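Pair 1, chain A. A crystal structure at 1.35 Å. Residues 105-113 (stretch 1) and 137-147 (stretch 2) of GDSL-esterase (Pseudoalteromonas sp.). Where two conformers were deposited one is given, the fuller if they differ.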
# COMPACT_ATOMS: atom_id res chain seq x y z
N MET A 105 8.23 -1.04 12.44
CA MET A 105 6.84 -0.67 12.69
C MET A 105 6.06 -0.86 11.38
O MET A 105 6.52 -0.34 10.32
CB MET A 105 6.87 0.80 13.05
CG MET A 105 5.62 1.27 13.70
SD MET A 105 5.26 0.50 15.31
CE MET A 105 6.10 1.66 16.38
N THR A 106 4.92 -1.52 11.43
CA THR A 106 4.28 -1.95 10.19
C THR A 106 2.89 -1.38 10.08
O THR A 106 2.10 -1.41 11.06
CB THR A 106 4.24 -3.48 10.15
OG1 THR A 106 5.61 -3.94 10.26
CG2 THR A 106 3.72 -3.99 8.83
N ALA A 107 2.54 -0.89 8.89
CA ALA A 107 1.19 -0.43 8.56
C ALA A 107 0.69 -1.23 7.41
O ALA A 107 1.46 -1.70 6.55
CB ALA A 107 1.22 1.08 8.19
N LEU A 108 -0.63 -1.39 7.38
CA LEU A 108 -1.34 -2.13 6.36
C LEU A 108 -2.45 -1.25 5.81
O LEU A 108 -3.31 -0.83 6.59
CB LEU A 108 -1.96 -3.36 7.09
CG LEU A 108 -2.73 -4.33 6.26
CD1 LEU A 108 -1.87 -5.01 5.15
CD2 LEU A 108 -3.39 -5.41 7.13
N MET A 109 -2.47 -1.01 4.52
CA MET A 109 -3.57 -0.23 3.93
C MET A 109 -4.78 -1.11 3.69
O MET A 109 -4.68 -2.21 3.09
CB MET A 109 -3.11 0.39 2.62
CG MET A 109 -4.14 1.39 2.07
SD MET A 109 -3.50 2.36 0.72
CE MET A 109 -2.37 3.40 1.66
N GLU A 110 -5.93 -0.66 4.12
CA GLU A 110 -7.26 -1.24 3.80
C GLU A 110 -7.41 -1.19 2.27
O GLU A 110 -7.09 -0.13 1.69
CB GLU A 110 -8.36 -0.43 4.54
CG GLU A 110 -9.67 -1.17 4.54
CD GLU A 110 -10.60 -0.53 5.45
OE1 GLU A 110 -10.62 0.77 5.44
OE2 GLU A 110 -11.24 -1.28 6.18
N ILE A 111 -7.88 -2.23 1.62
CA ILE A 111 -8.08 -2.23 0.15
C ILE A 111 -9.55 -2.52 -0.09
O ILE A 111 -10.17 -3.32 0.66
CB ILE A 111 -7.21 -3.26 -0.52
CG1 ILE A 111 -5.74 -3.17 -0.13
CG2 ILE A 111 -7.35 -3.17 -2.06
CD1 ILE A 111 -4.99 -1.82 -0.53
N TYR A 112 -10.15 -1.88 -1.10
CA TYR A 112 -11.51 -2.14 -1.57
C TYR A 112 -11.44 -2.55 -3.02
O TYR A 112 -10.55 -2.10 -3.74
CB TYR A 112 -12.40 -0.86 -1.45
CG TYR A 112 -12.72 -0.45 -0.00
CD1 TYR A 112 -14.02 -0.55 0.53
CD2 TYR A 112 -11.76 0.06 0.81
CE1 TYR A 112 -14.21 -0.14 1.87
CE2 TYR A 112 -12.01 0.47 2.12
CZ TYR A 112 -13.21 0.34 2.60
OH TYR A 112 -13.34 0.74 4.00
N ILE A 113 -12.33 -3.47 -3.37
CA ILE A 113 -12.40 -3.98 -4.76
C ILE A 113 -13.82 -3.93 -5.25
O ILE A 113 -14.76 -4.08 -4.47
CB ILE A 113 -11.87 -5.46 -4.85
CG1 ILE A 113 -12.60 -6.36 -3.84
CG2 ILE A 113 -10.35 -5.46 -4.76
CD1 ILE A 113 -12.41 -7.90 -3.99
N ASN A 137 -1.47 -6.10 15.44
CA ASN A 137 -1.26 -4.70 15.84
C ASN A 137 -0.69 -3.85 14.72
O ASN A 137 -0.27 -2.72 15.01
CB ASN A 137 -0.54 -4.47 17.16
CG ASN A 137 -1.01 -3.17 17.81
OD1 ASN A 137 -2.17 -2.72 17.69
ND2 ASN A 137 -0.08 -2.53 18.46
N ALA A 138 -0.66 -4.31 13.49
CA ALA A 138 -0.28 -3.41 12.40
C ALA A 138 -1.22 -2.25 12.37
O ALA A 138 -2.45 -2.39 12.56
CB ALA A 138 -0.36 -4.13 11.08
N HIS A 139 -0.76 -1.10 12.01
CA HIS A 139 -1.51 0.16 11.90
C HIS A 139 -2.35 0.13 10.62
O HIS A 139 -1.74 0.03 9.53
CB HIS A 139 -0.47 1.33 11.82
CG HIS A 139 -1.14 2.64 11.80
ND1 HIS A 139 -1.29 3.45 10.69
CD2 HIS A 139 -1.76 3.28 12.81
CE1 HIS A 139 -2.03 4.51 11.01
NE2 HIS A 139 -2.29 4.45 12.31
N LEU A 140 -3.64 0.31 10.66
CA LEU A 140 -4.44 0.33 9.43
C LEU A 140 -4.52 1.74 8.86
O LEU A 140 -4.68 2.74 9.55
CB LEU A 140 -5.85 -0.25 9.67
CG LEU A 140 -6.64 -0.61 8.43
CD1 LEU A 140 -6.12 -1.87 7.76
CD2 LEU A 140 -8.16 -0.80 8.76
N MET A 141 -4.35 1.81 7.55
CA MET A 141 -4.39 3.05 6.80
C MET A 141 -5.62 3.10 5.89
O MET A 141 -5.96 2.07 5.26
CB MET A 141 -3.15 3.10 5.95
CG MET A 141 -1.95 3.45 6.73
SD MET A 141 -0.72 4.28 5.61
CE MET A 141 0.43 4.73 6.93
N ASN A 142 -6.24 4.24 5.74
CA ASN A 142 -7.33 4.42 4.79
C ASN A 142 -6.88 4.18 3.32
O ASN A 142 -5.76 4.54 2.98
CB ASN A 142 -7.87 5.89 4.90
CG ASN A 142 -9.20 6.07 4.26
OD1 ASN A 142 -10.12 5.40 4.49
ND2 ASN A 142 -9.24 7.11 3.38
N PHE A 143 -7.76 3.59 2.54
CA PHE A 143 -7.41 3.33 1.09
C PHE A 143 -7.42 4.66 0.34
O PHE A 143 -8.46 5.30 0.22
CB PHE A 143 -8.44 2.41 0.54
CG PHE A 143 -8.14 1.83 -0.85
CD1 PHE A 143 -6.84 1.59 -1.23
CD2 PHE A 143 -9.17 1.49 -1.70
CE1 PHE A 143 -6.58 1.01 -2.49
CE2 PHE A 143 -8.87 0.89 -2.95
CZ PHE A 143 -7.58 0.68 -3.29
N PHE A 144 -6.29 5.02 -0.26
CA PHE A 144 -6.22 6.31 -0.95
C PHE A 144 -7.02 6.37 -2.21
O PHE A 144 -7.26 7.47 -2.71
CB PHE A 144 -4.75 6.75 -1.19
CG PHE A 144 -3.90 5.81 -2.03
CD1 PHE A 144 -4.14 5.63 -3.39
CD2 PHE A 144 -2.82 5.16 -1.44
CE1 PHE A 144 -3.28 4.79 -4.12
CE2 PHE A 144 -1.97 4.33 -2.20
CZ PHE A 144 -2.22 4.16 -3.54
N MET A 145 -7.49 5.24 -2.75
CA MET A 145 -8.28 5.25 -3.98
C MET A 145 -9.73 5.63 -3.78
O MET A 145 -10.43 5.88 -4.74
CB MET A 145 -8.21 3.91 -4.68
CG MET A 145 -6.83 3.65 -5.29
SD MET A 145 -6.30 4.86 -6.56
CE MET A 145 -7.57 4.67 -7.84
N LEU A 146 -10.23 5.59 -2.54
CA LEU A 146 -11.66 5.83 -2.35
C LEU A 146 -12.17 7.14 -2.90
O LEU A 146 -13.25 7.22 -3.44
CB LEU A 146 -12.00 5.72 -0.85
CG LEU A 146 -11.91 4.28 -0.31
CD1 LEU A 146 -11.90 4.32 1.26
CD2 LEU A 146 -12.98 3.41 -0.83
N ASP A 147 -11.37 8.18 -2.74
CA ASP A 147 -11.73 9.52 -3.19
C ASP A 147 -11.19 9.84 -4.57
O ASP A 147 -11.28 11.01 -5.01
CB ASP A 147 -11.16 10.57 -2.21
CG ASP A 147 -11.80 10.48 -0.85
OD1 ASP A 147 -12.78 9.74 -0.69
OD2 ASP A 147 -11.29 11.15 0.07
O HOH W 1 -10.13 2.73 3.91

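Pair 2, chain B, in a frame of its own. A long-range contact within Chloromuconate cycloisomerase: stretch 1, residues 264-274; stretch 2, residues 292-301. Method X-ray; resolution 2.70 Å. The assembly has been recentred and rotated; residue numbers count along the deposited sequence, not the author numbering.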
# COMPACT_ATOMS: atom_id res chain seq x y z
N ALA B 264 -13.14 -3.43 4.85
CA ALA B 264 -14.13 -3.92 3.89
C ALA B 264 -15.62 -3.81 4.28
O ALA B 264 -16.47 -3.99 3.41
CB ALA B 264 -13.80 -5.36 3.49
N VAL B 265 -15.94 -3.55 5.54
CA VAL B 265 -17.33 -3.43 5.92
C VAL B 265 -17.57 -2.46 7.08
O VAL B 265 -16.64 -2.08 7.78
CB VAL B 265 -17.98 -4.81 6.28
CG1 VAL B 265 -18.28 -5.66 5.05
CG2 VAL B 265 -17.14 -5.57 7.29
N SER B 266 -18.83 -2.10 7.31
CA SER B 266 -19.19 -1.19 8.38
C SER B 266 -19.60 -1.92 9.65
O SER B 266 -19.46 -1.35 10.76
CB SER B 266 -20.36 -0.28 7.95
OG SER B 266 -20.03 0.46 6.79
N ALA B 267 -20.13 -3.13 9.50
CA ALA B 267 -20.63 -3.89 10.64
C ALA B 267 -20.50 -5.42 10.57
O ALA B 267 -20.21 -5.99 9.52
CB ALA B 267 -22.06 -3.51 10.92
N PHE B 268 -20.71 -6.06 11.71
CA PHE B 268 -20.84 -7.51 11.77
C PHE B 268 -22.26 -7.89 12.10
O PHE B 268 -22.91 -7.24 12.92
CB PHE B 268 -19.87 -8.11 12.80
CG PHE B 268 -18.42 -7.94 12.44
CD1 PHE B 268 -18.05 -7.64 11.14
CD2 PHE B 268 -17.44 -8.10 13.39
CE1 PHE B 268 -16.72 -7.48 10.80
CE2 PHE B 268 -16.10 -7.99 13.07
CZ PHE B 268 -15.74 -7.67 11.77
N ALA B 269 -22.77 -8.93 11.45
CA ALA B 269 -23.96 -9.60 11.93
C ALA B 269 -23.46 -10.69 12.85
O ALA B 269 -22.76 -11.60 12.42
CB ALA B 269 -24.73 -10.18 10.76
N ILE B 270 -23.78 -10.60 14.14
CA ILE B 270 -23.33 -11.60 15.09
C ILE B 270 -24.39 -12.69 15.28
O ILE B 270 -25.58 -12.40 15.40
CB ILE B 270 -22.98 -10.93 16.43
CG1 ILE B 270 -21.99 -9.78 16.21
CG2 ILE B 270 -22.46 -11.97 17.42
CD1 ILE B 270 -20.58 -10.19 15.84
N LYS B 271 -23.95 -13.96 15.30
CA LYS B 271 -24.85 -15.12 15.33
C LYS B 271 -24.05 -16.27 15.87
O LYS B 271 -22.95 -16.47 15.40
CB LYS B 271 -25.27 -15.54 13.93
CG LYS B 271 -26.30 -14.70 13.21
CD LYS B 271 -26.92 -15.52 12.07
CE LYS B 271 -26.28 -15.25 10.72
NZ LYS B 271 -27.17 -14.44 9.84
N ILE B 272 -24.61 -17.03 16.81
CA ILE B 272 -23.88 -18.14 17.42
C ILE B 272 -23.58 -19.33 16.49
O ILE B 272 -22.41 -19.68 16.32
CB ILE B 272 -24.52 -18.58 18.75
CG1 ILE B 272 -24.33 -17.50 19.78
CG2 ILE B 272 -23.85 -19.85 19.27
CD1 ILE B 272 -24.88 -17.85 21.14
N PRO B 273 -24.61 -19.95 15.87
CA PRO B 273 -24.40 -21.16 15.06
C PRO B 273 -23.25 -21.01 14.06
O PRO B 273 -22.34 -21.83 14.01
CB PRO B 273 -25.72 -21.28 14.28
CG PRO B 273 -26.71 -20.55 15.09
CD PRO B 273 -25.96 -19.39 15.65
N LYS B 274 -23.30 -19.95 13.29
CA LYS B 274 -22.34 -19.70 12.24
C LYS B 274 -20.88 -19.50 12.72
O LYS B 274 -19.94 -19.67 11.93
CB LYS B 274 -22.90 -18.58 11.36
CG LYS B 274 -21.99 -17.43 11.01
CD LYS B 274 -22.51 -16.11 11.56
CE LYS B 274 -22.09 -15.02 10.59
NZ LYS B 274 -22.21 -13.62 11.07
N GLY B 292 -13.93 -0.75 15.86
CA GLY B 292 -14.88 0.34 15.70
C GLY B 292 -16.01 0.08 14.73
O GLY B 292 -16.65 1.04 14.26
N LEU B 293 -16.24 -1.19 14.42
CA LEU B 293 -17.39 -1.63 13.63
C LEU B 293 -18.58 -1.95 14.52
O LEU B 293 -18.44 -2.51 15.61
CB LEU B 293 -17.06 -2.87 12.81
CG LEU B 293 -15.73 -2.75 12.08
CD1 LEU B 293 -15.27 -4.04 11.40
CD2 LEU B 293 -15.87 -1.60 11.10
N ALA B 294 -19.76 -1.60 14.02
CA ALA B 294 -21.03 -1.90 14.67
C ALA B 294 -21.42 -3.38 14.67
O ALA B 294 -20.89 -4.18 13.89
CB ALA B 294 -22.13 -1.09 14.01
N CYS B 295 -22.35 -3.74 15.54
CA CYS B 295 -22.86 -5.10 15.59
C CYS B 295 -24.36 -5.13 15.42
O CYS B 295 -25.09 -4.15 15.71
CB CYS B 295 -22.48 -5.79 16.89
SG CYS B 295 -20.75 -6.31 17.00
N PHE B 296 -24.80 -6.29 14.96
CA PHE B 296 -26.17 -6.57 14.74
C PHE B 296 -26.37 -7.88 15.42
O PHE B 296 -25.54 -8.79 15.28
CB PHE B 296 -26.38 -6.75 13.26
CG PHE B 296 -27.82 -6.93 12.86
CD1 PHE B 296 -28.82 -6.06 13.32
CD2 PHE B 296 -28.17 -7.93 11.96
CE1 PHE B 296 -30.14 -6.21 12.91
CE2 PHE B 296 -29.48 -8.07 11.53
CZ PHE B 296 -30.47 -7.22 12.00
N GLY B 297 -27.45 -7.97 16.19
CA GLY B 297 -27.84 -9.21 16.84
C GLY B 297 -28.63 -10.04 15.84
O GLY B 297 -29.87 -9.93 15.76
N ALA B 298 -27.91 -10.86 15.08
CA ALA B 298 -28.45 -11.50 13.90
C ALA B 298 -29.15 -12.81 14.18
O ALA B 298 -28.93 -13.44 15.22
CB ALA B 298 -27.37 -11.68 12.84
N ALA B 299 -29.96 -13.24 13.23
CA ALA B 299 -30.77 -14.44 13.36
C ALA B 299 -30.36 -15.45 12.30
O ALA B 299 -29.83 -15.07 11.24
CB ALA B 299 -32.24 -14.08 13.20
N THR B 300 -30.60 -16.73 12.57
CA THR B 300 -30.24 -17.79 11.63
C THR B 300 -31.36 -18.14 10.62
O THR B 300 -31.10 -18.33 9.44
CB THR B 300 -29.63 -19.01 12.35
OG1 THR B 300 -28.39 -18.64 12.94
CG2 THR B 300 -29.37 -20.13 11.39
N PRO B 301 -32.63 -18.19 11.05
CA PRO B 301 -33.17 -17.99 12.38
C PRO B 301 -33.06 -19.28 13.17
O PRO B 301 -32.42 -20.22 12.73
CB PRO B 301 -34.65 -17.63 12.10
CG PRO B 301 -34.83 -17.72 10.62
CD PRO B 301 -33.69 -18.55 10.11
O HOH W 2 -25.77 -18.53 12.49

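The two pairs part most sharply where the second strand ends: at matched positions pair 1 places the ring of F143(A) and pair 2 the methyl of A298(B). F143(A) is wrapped by stretch 1. The CA of I111(A) lies over one ring face, 4.1 Å from the centroid of the F143(A) ring, SD of M109(A) sits at the ring edge, 3.9 Å from CD1 of F143(A), and CD2 of Y112(A) approaches CD2 of F143(A) to 3.9 Å. A298(B) is smaller, and its neighbours are the A269(B) methyl and the aliphatic part of K271(B): CB of A298(B) lies 3.7 Å from CB of A269(B) and 3.2 Å from CG of K271(B).

Beneath this difference runs one backbone plan. Two parallel strands cross at -34° in pair 1 and -24° in pair 2, and 14 central residues superpose with an RMSD of 0.8 Å. A107(A), L108(A) and M109(A) match A267(B), F268(B) and A269(B); opposite them, H139(A), L140(A) and M141(A) match A294(B), C295(B) and F296(B). Both second strands are entered from a helix, through N137(A) and its match G292(B), each with positive phi, a conformation that glycine adopts easily.

The hydrogen-bond ladder is likewise shared. In pair 1, N of H139(A) donates to O of T106(A) (3.0 Å), N of L108(A) to O of H139(A) (2.8 Å), N of M141(A) to O of L108(A) (3.0 Å) and N of E110(A) to O of M141(A) (3.0 Å). Pair 2 repeats these four rungs, although the one from N of F296(B) to O of F268(B), 2.9 Å, is weak because its angle closes to 128°. It then adds a fifth, N of A298(B) to O of I270(B) at 2.8 Å. At the matching place in pair 1, a water accepts from N of F143(A) (2.9 Å) and donates to OE1 of E110(A) (2.5 Å) and OD1 of N142(A) (2.7 Å), linking the stretches indirectly.

On the face carrying A107(A), H139(A), M109(A) and M141(A), long methionines do the filling: CE of M141(A) reaches CB of A107(A) at 3.9 Å, and CE of M109(A) reaches CD2 of F144(A) at 3.6 Å. The corresponding face of pair 2 has alanines at three of the four positions, with CB of A267(B) and CB of A294(B) 3.9 Å apart; the end of F296(B) leads away from stretch 1.

L108(A) and L140(A) share the other face, CG of L108(A) 4.4 Å from CD1 of L140(A); their matches are F268(B) and C295(B). Just before the second strand both members of a matched contact are larger in pair 2: the CB atoms of L108(A) and A138(A) are 4.4 Å apart, whereas CZ of F268(B) lies 3.7 Å from CD1 of L293(B).

Past the strands, CD2 of L146(A) lies over one face of the Y112(A) ring, 4.1 Å from its centroid. Pair 2 has polar ties of its own past its strands: NZ of K271(B) donates to O of A299(B) at 3.1 Å, and a water joins N of K274(B) (3.0 Å) to OG1 of T300(B) (2.7 Å).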